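PDB 3L7Y: uncharacterized protein from Streptococcus mutans, which is probably a magnesium-dependent phosphatase of the haloacid dehalogenase-like hydrolase family, its exact substrate being unknown. Local coordinates for residues 125-130 and 139-144; 185-190 and 195-200. All coordinates share one frame; numbering follows the deposited sequence.

Contact 1 of 2, residues 125-130 and 139-144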
loop_
_atom_site.group_PDB
_atom_site.type_symbol
_atom_site.label_atom_id
_atom_site.label_comp_id
_atom_site.label_asym_id
_atom_site.label_seq_id
_atom_site.Cartn_x
_atom_site.Cartn_y
_atom_site.Cartn_z
ATOM N N SER A 125 -15.706 -1.239 16.705
ATOM C CA SER A 125 -17.030 -0.997 16.153
ATOM C C SER A 125 -17.182 -1.460 14.686
ATOM O O SER A 125 -18.195 -2.060 14.339
ATOM C CB SER A 125 -17.442 0.461 16.363
ATOM O OG SER A 125 -18.447 0.829 15.440
ATOM N N ILE A 126 -16.190 -1.198 13.835
ATOM C CA ILE A 126 -16.272 -1.664 12.442
ATOM C C ILE A 126 -16.170 -3.193 12.392
ATOM O O ILE A 126 -16.758 -3.832 11.528
ATOM C CB ILE A 126 -15.170 -1.061 11.539
ATOM C CG1 ILE A 126 -15.501 -1.287 10.047
ATOM C CG2 ILE A 126 -13.824 -1.696 11.853
ATOM C CD1 ILE A 126 -16.682 -0.531 9.562
ATOM N N ILE A 127 -15.432 -3.779 13.336
ATOM C CA ILE A 127 -15.332 -5.236 13.427
ATOM C C ILE A 127 -16.678 -5.868 13.758
ATOM O O ILE A 127 -17.086 -6.871 13.139
ATOM C CB ILE A 127 -14.287 -5.682 14.480
ATOM C CG1 ILE A 127 -12.867 -5.492 13.935
ATOM C CG2 ILE A 127 -14.498 -7.137 14.877
ATOM C CD1 ILE A 127 -11.777 -5.880 14.924
ATOM N N TYR A 128 -17.365 -5.281 14.734
ATOM C CA TYR A 128 -18.666 -5.798 15.158
ATOM C C TYR A 128 -19.639 -5.716 13.985
ATOM O O TYR A 128 -20.432 -6.619 13.735
ATOM C CB TYR A 128 -19.203 -4.996 16.341
ATOM C CG TYR A 128 -20.578 -5.432 16.771
ATOM C CD1 TYR A 128 -20.745 -6.472 17.669
ATOM C CD2 TYR A 128 -21.712 -4.816 16.260
ATOM C CE1 TYR A 128 -22.011 -6.885 18.058
ATOM C CE2 TYR A 128 -22.976 -5.216 16.640
ATOM C CZ TYR A 128 -23.120 -6.250 17.540
ATOM O OH TYR A 128 -24.377 -6.652 17.920
ATOM N N PHE A 129 -19.545 -4.621 13.246
ATOM C CA PHE A 129 -20.402 -4.406 12.101
ATOM C C PHE A 129 -20.146 -5.441 10.991
ATOM O O PHE A 129 -21.081 -6.016 10.450
ATOM C CB PHE A 129 -20.187 -2.989 11.577
ATOM C CG PHE A 129 -20.896 -2.716 10.312
ATOM C CD1 PHE A 129 -22.274 -2.598 10.295
ATOM C CD2 PHE A 129 -20.194 -2.581 9.125
ATOM C CE1 PHE A 129 -22.947 -2.347 9.097
ATOM C CE2 PHE A 129 -20.852 -2.324 7.936
ATOM C CZ PHE A 129 -22.233 -2.209 7.920
ATOM N N ILE A 130 -18.881 -5.686 10.660
ATOM C CA ILE A 130 -18.553 -6.662 9.620
ATOM C C ILE A 130 -18.914 -8.096 10.034
ATOM O O ILE A 130 -19.470 -8.858 9.241
ATOM C CB ILE A 130 -17.068 -6.600 9.223
ATOM C CG1 ILE A 130 -16.731 -5.214 8.661
ATOM C CG2 ILE A 130 -16.722 -7.728 8.206
ATOM C CD1 ILE A 130 -17.387 -4.921 7.316
ATOM N N ILE A 139 -11.447 -11.213 8.479
ATOM C CA ILE A 139 -10.921 -9.990 9.054
ATOM C C ILE A 139 -9.506 -10.168 9.583
ATOM O O ILE A 139 -9.258 -10.989 10.465
ATOM C CB ILE A 139 -11.810 -9.496 10.218
ATOM C CG1 ILE A 139 -13.236 -9.183 9.724
ATOM C CG2 ILE A 139 -11.172 -8.286 10.891
ATOM C CD1 ILE A 139 -14.292 -9.068 10.865
ATOM N N ALA A 140 -8.581 -9.374 9.067
ATOM C CA ALA A 140 -7.226 -9.369 9.598
ATOM C C ALA A 140 -6.836 -7.982 10.109
ATOM O O ALA A 140 -7.104 -6.966 9.462
ATOM C CB ALA A 140 -6.242 -9.863 8.560
ATOM N N LEU A 141 -6.227 -7.947 11.291
ATOM C CA LEU A 141 -5.768 -6.697 11.884
ATOM C C LEU A 141 -4.271 -6.539 11.645
ATOM O O LEU A 141 -3.491 -7.471 11.877
ATOM C CB LEU A 141 -6.063 -6.688 13.377
ATOM C CG LEU A 141 -7.437 -7.216 13.753
ATOM C CD1 LEU A 141 -7.585 -7.344 15.269
ATOM C CD2 LEU A 141 -8.498 -6.298 13.174
ATOM N N SER A 142 -3.868 -5.369 11.167
ATOM C CA SER A 142 -2.469 -5.124 10.859
ATOM C C SER A 142 -1.858 -4.219 11.928
ATOM O O SER A 142 -2.078 -3.005 11.924
ATOM C CB SER A 142 -2.318 -4.527 9.446
ATOM O OG SER A 142 -0.955 -4.371 9.086
ATOM N N GLY A 143 -1.106 -4.826 12.853
ATOM C CA GLY A 143 -0.565 -4.121 14.004
ATOM C C GLY A 143 0.857 -3.650 13.781
ATOM O O GLY A 143 1.444 -3.854 12.717
ATOM N N GLU A 144 1.423 -3.009 14.790
ATOM C CA GLU A 144 2.740 -2.414 14.641
ATOM C C GLU A 144 3.801 -3.491 14.422
ATOM O O GLU A 144 4.775 -3.279 13.699
ATOM C CB GLU A 144 3.064 -1.579 15.875
ATOM C CG GLU A 144 4.265 -0.668 15.745
ATOM C CD GLU A 144 4.391 0.255 16.940
ATOM O OE1 GLU A 144 3.588 0.100 17.885
ATOM O OE2 GLU A 144 5.285 1.130 16.939
#
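I130 and I139 form one of the apolar pairs between helix 120-133 and strand 138-143, crossing obliquely where the helix passes over the sheet. The gamma methyl CG2 of I130 lies 3.8 Å from CD1 of I139. CG1 of I139 is also near, 4.1 Å from the same CG2, so the outer arm of I139 lies against this methyl. The first torsion of I130 explains which branch is used: with chi1 at -61°, CG2 stands opposite the backbone N and meets the strand, while CG1 and CD1 lead away from it. The second apolar pair is made end to end. I127 stretches its CG1-CD1 arm out from the helix, chi2 179°, and its CD1 comes 3.7 Å from CD2 of L141. I127 also reaches I139 more loosely, its CG2 being 4.5 Å from CD1 of I139.

Helix and strand run nearly antiparallel, at 166°, with their axes 10.8 Å apart, as in an alpha/beta layer in which a helix leads through a short turn into the strand beneath it. The six-stranded sheet is consistent with the alpha/beta cap domain of Cof-type members of the haloacid dehalogenase-like family; helices 120-133 and 194-202 pack on one face of it, and the contact lies away from the magnesium site.

The polar edges of the strand are used by the sheet: the backbone of A140 bonds to T186 and that of L141 to Y148. Outside the pair, L141 also touches F174, while F129 on the helix stacks its ring with that of Y204.

Contact 2 of 2, residues 185-190 and 195-200; sequences LTLQVK and AQIMKA
I197 gives up 55 Å² to this contact, more than twice as much as either partner, and spans both residues it meets on the sheet side. Its two branches work separately. CD1, at the tip of an extended arm (chi2 166°), meets V189 end to end: it is 3.8 Å from CG1 of V189. The CB of V189 is close as well, 4.0 Å from the same CD1. The other branch, CG2, touches L187, whose CD1 is 4.0 Å from it, and here the two side chains cross at a slant.

V189 buries 26 Å². Its chi1 of -58° sets CG1 opposite the carbonyl carbon, and this is the methyl that meets I197. V189 lies just past the end of strand 182-188, yet its backbone still bonds to G218, and its side chain also rests on A137 and I220. L187, with 20 Å², points its CB at the helix and also touches I130 of helix 120-133 and I139 and I222 of the flanking strands.

The strand leads through a short connection into helix 194-202, which packs on the same face of this sheet as helix 120-133. Y134, following that neighbouring helix, touches both I197 and A200. On the exposed side of helix 194-202, K199 forms a salt bridge with D203.

With methyl groups meeting methyl groups and every touching residue buried, the attraction between these segments is dispersive and hydrophobic. Directional bonding lies in the sheet, where L187 pairs with I220 through the backbone; within these two segments the helix meets the strand through I197 alone, so their fit rests on the packing of its two branches.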
loop_
_atom_site.group_PDB
_atom_site.type_symbol
_atom_site.label_atom_id
_atom_site.label_comp_id
_atom_site.label_asym_id
_atom_site.label_seq_id
_atom_site.Cartn_x
_atom_site.Cartn_y
_atom_site.Cartn_z
ATOM N N LEU A 185 -6.938 -2.415 8.937
ATOM C CA LEU A 185 -7.460 -3.777 8.871
ATOM C C LEU A 185 -7.543 -4.230 7.427
ATOM O O LEU A 185 -7.552 -3.414 6.514
ATOM C CB LEU A 185 -8.863 -3.888 9.471
ATOM C CG LEU A 185 -9.254 -3.063 10.698
ATOM C CD1 LEU A 185 -10.578 -3.590 11.222
ATOM C CD2 LEU A 185 -8.177 -3.142 11.753
ATOM N N THR A 186 -7.655 -5.533 7.219
ATOM C CA THR A 186 -7.848 -6.037 5.870
ATOM C C THR A 186 -8.997 -7.029 5.824
ATOM O O THR A 186 -9.108 -7.910 6.677
ATOM C CB THR A 186 -6.559 -6.675 5.307
ATOM O OG1 THR A 186 -5.522 -5.682 5.226
ATOM C CG2 THR A 186 -6.815 -7.248 3.916
ATOM N N LEU A 187 -9.875 -6.866 4.843
ATOM C CA LEU A 187 -10.919 -7.842 4.628
ATOM C C LEU A 187 -10.585 -8.667 3.400
ATOM O O LEU A 187 -10.226 -8.118 2.356
ATOM C CB LEU A 187 -12.272 -7.167 4.437
ATOM C CG LEU A 187 -12.787 -6.237 5.537
ATOM C CD1 LEU A 187 -14.240 -5.911 5.275
ATOM C CD2 LEU A 187 -12.618 -6.892 6.902
ATOM N N GLN A 188 -10.708 -9.983 3.519
ATOM C CA GLN A 188 -10.641 -10.825 2.333
ATOM C C GLN A 188 -12.059 -11.181 1.946
ATOM O O GLN A 188 -12.820 -11.735 2.753
ATOM C CB GLN A 188 -9.808 -12.088 2.565
ATOM C CG GLN A 188 -9.509 -12.836 1.266
ATOM C CD GLN A 188 -9.163 -14.286 1.508
ATOM O OE1 GLN A 188 -9.913 -15.012 2.154
ATOM N NE2 GLN A 188 -8.025 -14.718 0.988
ATOM N N VAL A 189 -12.418 -10.839 0.714
ATOM C CA VAL A 189 -13.800 -10.888 0.278
ATOM C C VAL A 189 -13.828 -11.329 -1.169
ATOM O O VAL A 189 -12.805 -11.279 -1.850
ATOM C CB VAL A 189 -14.433 -9.493 0.361
ATOM C CG1 VAL A 189 -14.345 -8.951 1.780
ATOM C CG2 VAL A 189 -13.736 -8.549 -0.589
ATOM N N LYS A 190 -14.989 -11.778 -1.631
ATOM C CA LYS A 190 -15.178 -12.040 -3.049
ATOM C C LYS A 190 -15.056 -10.716 -3.797
ATOM O O LYS A 190 -15.686 -9.727 -3.417
ATOM C CB LYS A 190 -16.552 -12.670 -3.296
ATOM C CG LYS A 190 -16.568 -14.182 -3.176
ATOM C CD LYS A 190 -17.976 -14.747 -3.321
ATOM N N ALA A 195 -17.235 -3.826 -3.867
ATOM C CA ALA A 195 -17.854 -2.501 -3.928
ATOM C C ALA A 195 -18.951 -2.359 -2.886
ATOM O O ALA A 195 -19.004 -1.364 -2.164
ATOM C CB ALA A 195 -18.408 -2.221 -5.324
ATOM N N GLN A 196 -19.815 -3.365 -2.801
ATOM C CA GLN A 196 -20.931 -3.334 -1.867
ATOM C C GLN A 196 -20.478 -3.176 -0.425
ATOM O O GLN A 196 -21.096 -2.453 0.361
ATOM C CB GLN A 196 -21.767 -4.607 -1.975
ATOM C CG GLN A 196 -22.854 -4.650 -0.910
ATOM C CD GLN A 196 -23.619 -5.963 -0.849
ATOM O OE1 GLN A 196 -24.444 -6.170 0.054
ATOM N NE2 GLN A 196 -23.358 -6.853 -1.801
ATOM N N ILE A 197 -19.411 -3.882 -0.069
ATOM C CA ILE A 197 -18.965 -3.906 1.324
ATOM C C ILE A 197 -18.255 -2.611 1.657
ATOM O O ILE A 197 -18.334 -2.105 2.782
ATOM C CB ILE A 197 -18.014 -5.087 1.574
ATOM C CG1 ILE A 197 -18.776 -6.406 1.464
ATOM C CG2 ILE A 197 -17.312 -4.952 2.934
ATOM C CD1 ILE A 197 -17.861 -7.609 1.370
ATOM N N MET A 198 -17.527 -2.085 0.671
ATOM C CA MET A 198 -16.899 -0.790 0.826
ATOM C C MET A 198 -17.934 0.316 1.026
ATOM O O MET A 198 -17.739 1.201 1.862
ATOM C CB MET A 198 -15.962 -0.480 -0.339
ATOM C CG MET A 198 -14.628 -1.194 -0.206
ATOM S SD MET A 198 -13.330 -0.571 -1.281
ATOM C CE MET A 198 -13.780 -1.397 -2.815
ATOM N N LYS A 199 -19.027 0.266 0.274
ATOM C CA LYS A 199 -20.093 1.251 0.456
ATOM C C LYS A 199 -20.752 1.111 1.830
ATOM O O LYS A 199 -21.059 2.112 2.482
ATOM C CB LYS A 199 -21.156 1.152 -0.635
ATOM C CG LYS A 199 -22.363 2.046 -0.346
ATOM C CD LYS A 199 -23.161 2.365 -1.598
ATOM C CE LYS A 199 -23.839 3.738 -1.486
ATOM N NZ LYS A 199 -24.815 3.810 -0.357
ATOM N N ALA A 200 -20.968 -0.131 2.264
ATOM C CA ALA A 200 -21.526 -0.391 3.593
ATOM C C ALA A 200 -20.637 0.220 4.682
ATOM O O ALA A 200 -21.119 0.806 5.661
ATOM C CB ALA A 200 -21.683 -1.884 3.810
#

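How the contacts relate
Both contacts are buried and apolar, and each sets one helix against one face of the same sheet, probably that of the cap, away from the magnesium site. They differ in order: contact 1 runs helix then strand, contact 2 strand then helix. Their strands, 138-143 and 182-188, are neighbours and share side-chain packing, L141 on L185 for one. Contact 1 shares its burial among three isoleucines and a leucine and covers 177 Å²; contact 2 covers 102 Å² and depends on a single isoleucine. Both are core contacts, while the far sides of both helices carry exposed residues, Y128 in one and A195, Q196 and K199 in the other.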